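Local coordinates for protein taurocyamine kinase (Schistosoma mansoni, PDB 4WOD) that reversibly transfers phosphate between ATP and the guanidino compound taurocyamine, using two fused phosphagen kinase units and magnesium, at residues T577-V582 with R589-Q594. The protein carries 4 engineered substitutions. Numbering follows the deposited sequence.
Sequences TFLVWV and RIISMQ
Arg-589 lays its guanidinium over the five-membered ring of Trp-581 at one end of an antiparallel hairpin, a cation-pi contact with CZ of Arg-589 4.6 Å from the ring centroid. The planes are 28° apart, and NH2 makes the approach, 3.8 Å from CD1 of Trp-581. CG of Arg-589 is anti to the backbone N (chi1 -179°), and the bend at chi3 (23°) brings NE back toward the indole. A broad, flat indole suits this place because its six-membered ring also receives Ile-591, whose CD1 lies 3.4 Å from CE3 of Trp-581. On the sheet face of Trp-581, CD1 of Leu-579 meets CG2 of Ile-591 and CG of Met-593.

Phe-578, Val-580, Ile-590 and Ser-592 occupy the other face, where Phe-578 and Ile-590 run side by side, CE1 to CG2 3.7 Å. Helix 599-614 packs on Ile-590 and the small Ser-592, whose buried OG hydrogen-bonds Val-602 O, while Phe-578 meets His-523 edge-to-face.

Five backbone hydrogen bonds fix the register. Leu-579 and Ile-591 form a reciprocal pair, N of Ile-591 to O of Leu-579 at 2.8 Å, and Trp-581 and Arg-589 form another. The hairpin lies within the antiparallel sheet of the second catalytic domain, between strands 569-573 and 480-489.

Glu-584, in the interstrand connection, forms a salt bridge with NH2 of Arg-589, while Leu-547 O accepts from NE1 of Trp-581. Arg-589 is a predicted ATP-binding residue and its NH1 is close to NH2 of Arg-484, another. Indole and carboxylate would thus offset some like-charge repulsion, consistent with keeping two arginines together at the predicted nucleotide site.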
ATOM      1  N   THR A 577     -30.996 -10.470   5.322  1.00 15.73           N
ATOM      2  CA  THR A 577     -31.433  -9.782   6.526  1.00 17.86           C
ATOM      3  C   THR A 577     -30.678 -10.276   7.749  1.00 15.55           C
ATOM      4  O   THR A 577     -30.828  -9.736   8.840  1.00 20.47           O
ATOM      5  CB  THR A 577     -32.929  -9.961   6.774  1.00 20.95           C
ATOM      6  OG1 THR A 577     -33.224 -11.352   6.933  1.00 17.15           O
ATOM      7  CG2 THR A 577     -33.726  -9.390   5.615  1.00 17.30           C
ATOM      8  N   PHE A 578     -29.855 -11.291   7.547  1.00 15.68           N
ATOM      9  CA  PHE A 578     -28.962 -11.780   8.583  1.00 15.43           C
ATOM     10  C   PHE A 578     -27.631 -12.106   7.912  1.00 16.88           C
ATOM     11  O   PHE A 578     -27.587 -12.877   6.960  1.00 15.57           O
ATOM     12  CB  PHE A 578     -29.550 -13.014   9.301  1.00 16.44           C
ATOM     13  CG  PHE A 578     -28.668 -13.537  10.398  1.00 14.35           C
ATOM     14  CD1 PHE A 578     -28.616 -12.891  11.623  1.00 17.02           C
ATOM     15  CD2 PHE A 578     -27.871 -14.656  10.191  1.00 16.84           C
ATOM     16  CE1 PHE A 578     -27.783 -13.362  12.644  1.00 17.11           C
ATOM     17  CE2 PHE A 578     -27.037 -15.137  11.212  1.00 16.30           C
ATOM     18  CZ  PHE A 578     -26.991 -14.481  12.425  1.00 15.00           C
ATOM     19  N   LEU A 579     -26.556 -11.478   8.382  1.00 19.21           N
ATOM     20  CA  LEU A 579     -25.256 -11.607   7.729  1.00 17.59           C
ATOM     21  C   LEU A 579     -24.167 -11.718   8.784  1.00 16.98           C
ATOM     22  O   LEU A 579     -24.330 -11.197   9.878  1.00 15.02           O
ATOM     23  CB  LEU A 579     -24.962 -10.405   6.824  1.00 18.94           C
ATOM     24  CG  LEU A 579     -26.114  -9.819   5.988  1.00 18.67           C
ATOM     25  CD1 LEU A 579     -26.778  -8.719   6.793  1.00 19.98           C
ATOM     26  CD2 LEU A 579     -25.617  -9.304   4.641  1.00 19.53           C
ATOM     27  N   VAL A 580     -23.068 -12.387   8.440  1.00 13.96           N
ATOM     28  CA  VAL A 580     -21.915 -12.477   9.332  1.00 16.41           C
ATOM     29  C   VAL A 580     -20.646 -12.236   8.516  1.00 16.34           C
ATOM     30  O   VAL A 580     -20.432 -12.883   7.498  1.00 13.81           O
ATOM     31  CB  VAL A 580     -21.807 -13.851  10.047  1.00 16.56           C
ATOM     32  CG1 VAL A 580     -20.685 -13.811  11.102  1.00 15.93           C
ATOM     33  CG2 VAL A 580     -23.144 -14.253  10.711  1.00 14.41           C
ATOM     34  N   TRP A 581     -19.830 -11.279   8.944  1.00 15.54           N
ATOM     35  CA  TRP A 581     -18.506 -11.104   8.344  1.00 14.66           C
ATOM     36  C   TRP A 581     -17.501 -11.893   9.175  1.00 15.98           C
ATOM     37  O   TRP A 581     -17.423 -11.709  10.392  1.00 17.05           O
ATOM     38  CB  TRP A 581     -18.104  -9.629   8.309  1.00 16.60           C
ATOM     39  CG  TRP A 581     -18.367  -8.913   7.019  1.00 25.99           C
ATOM     40  CD1 TRP A 581     -17.435  -8.378   6.164  1.00 24.88           C
ATOM     41  CD2 TRP A 581     -19.650  -8.636   6.437  1.00 26.65           C
ATOM     42  NE1 TRP A 581     -18.065  -7.794   5.084  1.00 29.21           N
ATOM     43  CE2 TRP A 581     -19.422  -7.936   5.231  1.00 33.03           C
ATOM     44  CE3 TRP A 581     -20.967  -8.918   6.816  1.00 31.10           C
ATOM     45  CZ2 TRP A 581     -20.467  -7.512   4.403  1.00 31.51           C
ATOM     46  CZ3 TRP A 581     -22.004  -8.490   5.995  1.00 33.61           C
ATOM     47  CH2 TRP A 581     -21.747  -7.801   4.802  1.00 35.39           C
ATOM     48  N   VAL A 582     -16.709 -12.735   8.527  1.00 17.84           N
ATOM     49  CA  VAL A 582     -15.806 -13.623   9.250  1.00 15.61           C
ATOM     50  C   VAL A 582     -14.376 -13.090   9.188  1.00 19.35           C
ATOM     51  O   VAL A 582     -13.821 -12.883   8.104  1.00 18.78           O
ATOM     52  CB  VAL A 582     -15.874 -15.055   8.695  1.00 16.80           C
ATOM     53  CG1 VAL A 582     -14.895 -15.959   9.425  1.00 18.43           C
ATOM     54  CG2 VAL A 582     -17.298 -15.603   8.840  1.00 18.41           C
ATOM     55  N   ARG A 589     -18.437 -10.239  12.947  1.00 16.01           N
ATOM     56  CA  ARG A 589     -19.396  -9.161  13.100  1.00 16.42           C
ATOM     57  C   ARG A 589     -20.710  -9.826  12.705  1.00 19.11           C
ATOM     58  O   ARG A 589     -20.820 -10.337  11.597  1.00 16.91           O
ATOM     59  CB  ARG A 589     -19.053  -7.934  12.222  1.00 21.03           C
ATOM     60  CG  ARG A 589     -20.030  -6.764  12.383  1.00 24.23           C
ATOM     61  CD  ARG A 589     -19.581  -5.421  11.734  1.00 33.85           C
ATOM     62  NE  ARG A 589     -18.597  -5.574  10.654  1.00 42.95           N
ATOM     63  CZ  ARG A 589     -18.829  -5.278   9.373  1.00 39.58           C
ATOM     64  NH1 ARG A 589     -20.018  -4.829   8.991  1.00 43.61           N
ATOM     65  NH2 ARG A 589     -17.878  -5.444   8.464  1.00 45.79           N
ATOM     66  N   ILE A 590     -21.653  -9.905  13.643  1.00 16.32           N
ATOM     67  CA  ILE A 590     -22.943 -10.552  13.394  1.00 21.91           C
ATOM     68  C   ILE A 590     -24.014  -9.473  13.235  1.00 16.14           C
ATOM     69  O   ILE A 590     -24.193  -8.642  14.116  1.00 17.63           O
ATOM     70  CB  ILE A 590     -23.333 -11.520  14.532  1.00 18.65           C
ATOM     71  CG1 ILE A 590     -22.211 -12.537  14.781  1.00 17.95           C
ATOM     72  CG2 ILE A 590     -24.673 -12.243  14.221  1.00 13.23           C
ATOM     73  CD1 ILE A 590     -22.405 -13.338  16.070  1.00 19.96           C
ATOM     74  N   ILE A 591     -24.733  -9.511  12.115  1.00 16.21           N
ATOM     75  CA  ILE A 591     -25.546  -8.374  11.678  1.00 14.97           C
ATOM     76  C   ILE A 591     -26.972  -8.771  11.353  1.00 19.25           C
ATOM     77  O   ILE A 591     -27.187  -9.746  10.657  1.00 16.37           O
ATOM     78  CB  ILE A 591     -24.939  -7.719  10.400  1.00 17.60           C
ATOM     79  CG1 ILE A 591     -23.499  -7.258  10.642  1.00 17.28           C
ATOM     80  CG2 ILE A 591     -25.788  -6.550   9.898  1.00 19.34           C
ATOM     81  CD1 ILE A 591     -22.633  -7.408   9.398  1.00 24.30           C
ATOM     82  N   SER A 592     -27.939  -8.011  11.850  1.00 16.81           N
ATOM     83  CA  SER A 592     -29.325  -8.196  11.421  1.00 20.05           C
ATOM     84  C   SER A 592     -29.800  -6.885  10.832  1.00 15.52           C
ATOM     85  O   SER A 592     -29.508  -5.833  11.379  1.00 18.98           O
ATOM     86  CB  SER A 592     -30.217  -8.632  12.584  1.00 16.68           C
ATOM     87  OG  SER A 592     -31.552  -8.864  12.135  1.00 20.31           O
ATOM     88  N   MET A 593     -30.528  -6.934   9.721  1.00 19.38           N
ATOM     89  CA  MET A 593     -31.040  -5.709   9.139  1.00 18.56           C
ATOM     90  C   MET A 593     -32.208  -5.964   8.195  1.00 23.92           C
ATOM     91  O   MET A 593     -32.402  -7.082   7.728  1.00 22.17           O
ATOM     92  CB  MET A 593     -29.926  -4.979   8.382  1.00 16.52           C
ATOM     93  CG  MET A 593     -29.444  -5.758   7.171  1.00 22.42           C
ATOM     94  SD  MET A 593     -28.274  -4.870   6.125  1.00 37.25           S
ATOM     95  CE  MET A 593     -26.893  -4.597   7.211  1.00 30.98           C
ATOM     96  N   GLN A 594     -32.977  -4.914   7.916  1.00 25.46           N
ATOM     97  CA  GLN A 594     -34.066  -4.994   6.935  1.00 26.26           C
ATOM     98  C   GLN A 594     -34.580  -3.607   6.582  1.00 25.62           C
ATOM     99  O   GLN A 594     -34.288  -2.631   7.276  1.00 24.91           O
ATOM    100  CB  GLN A 594     -35.224  -5.849   7.463  1.00 27.37           C
ATOM    101  CG  GLN A 594     -36.066  -5.164   8.523  1.00 26.31           C
ATOM    102  CD  GLN A 594     -36.908  -6.146   9.310  1.00 26.21           C
ATOM    103  OE1 GLN A 594     -36.439  -7.223   9.675  1.00 23.93           O
ATOM    104  NE2 GLN A 594     -38.161  -5.782   9.571  1.00 25.58           N
TER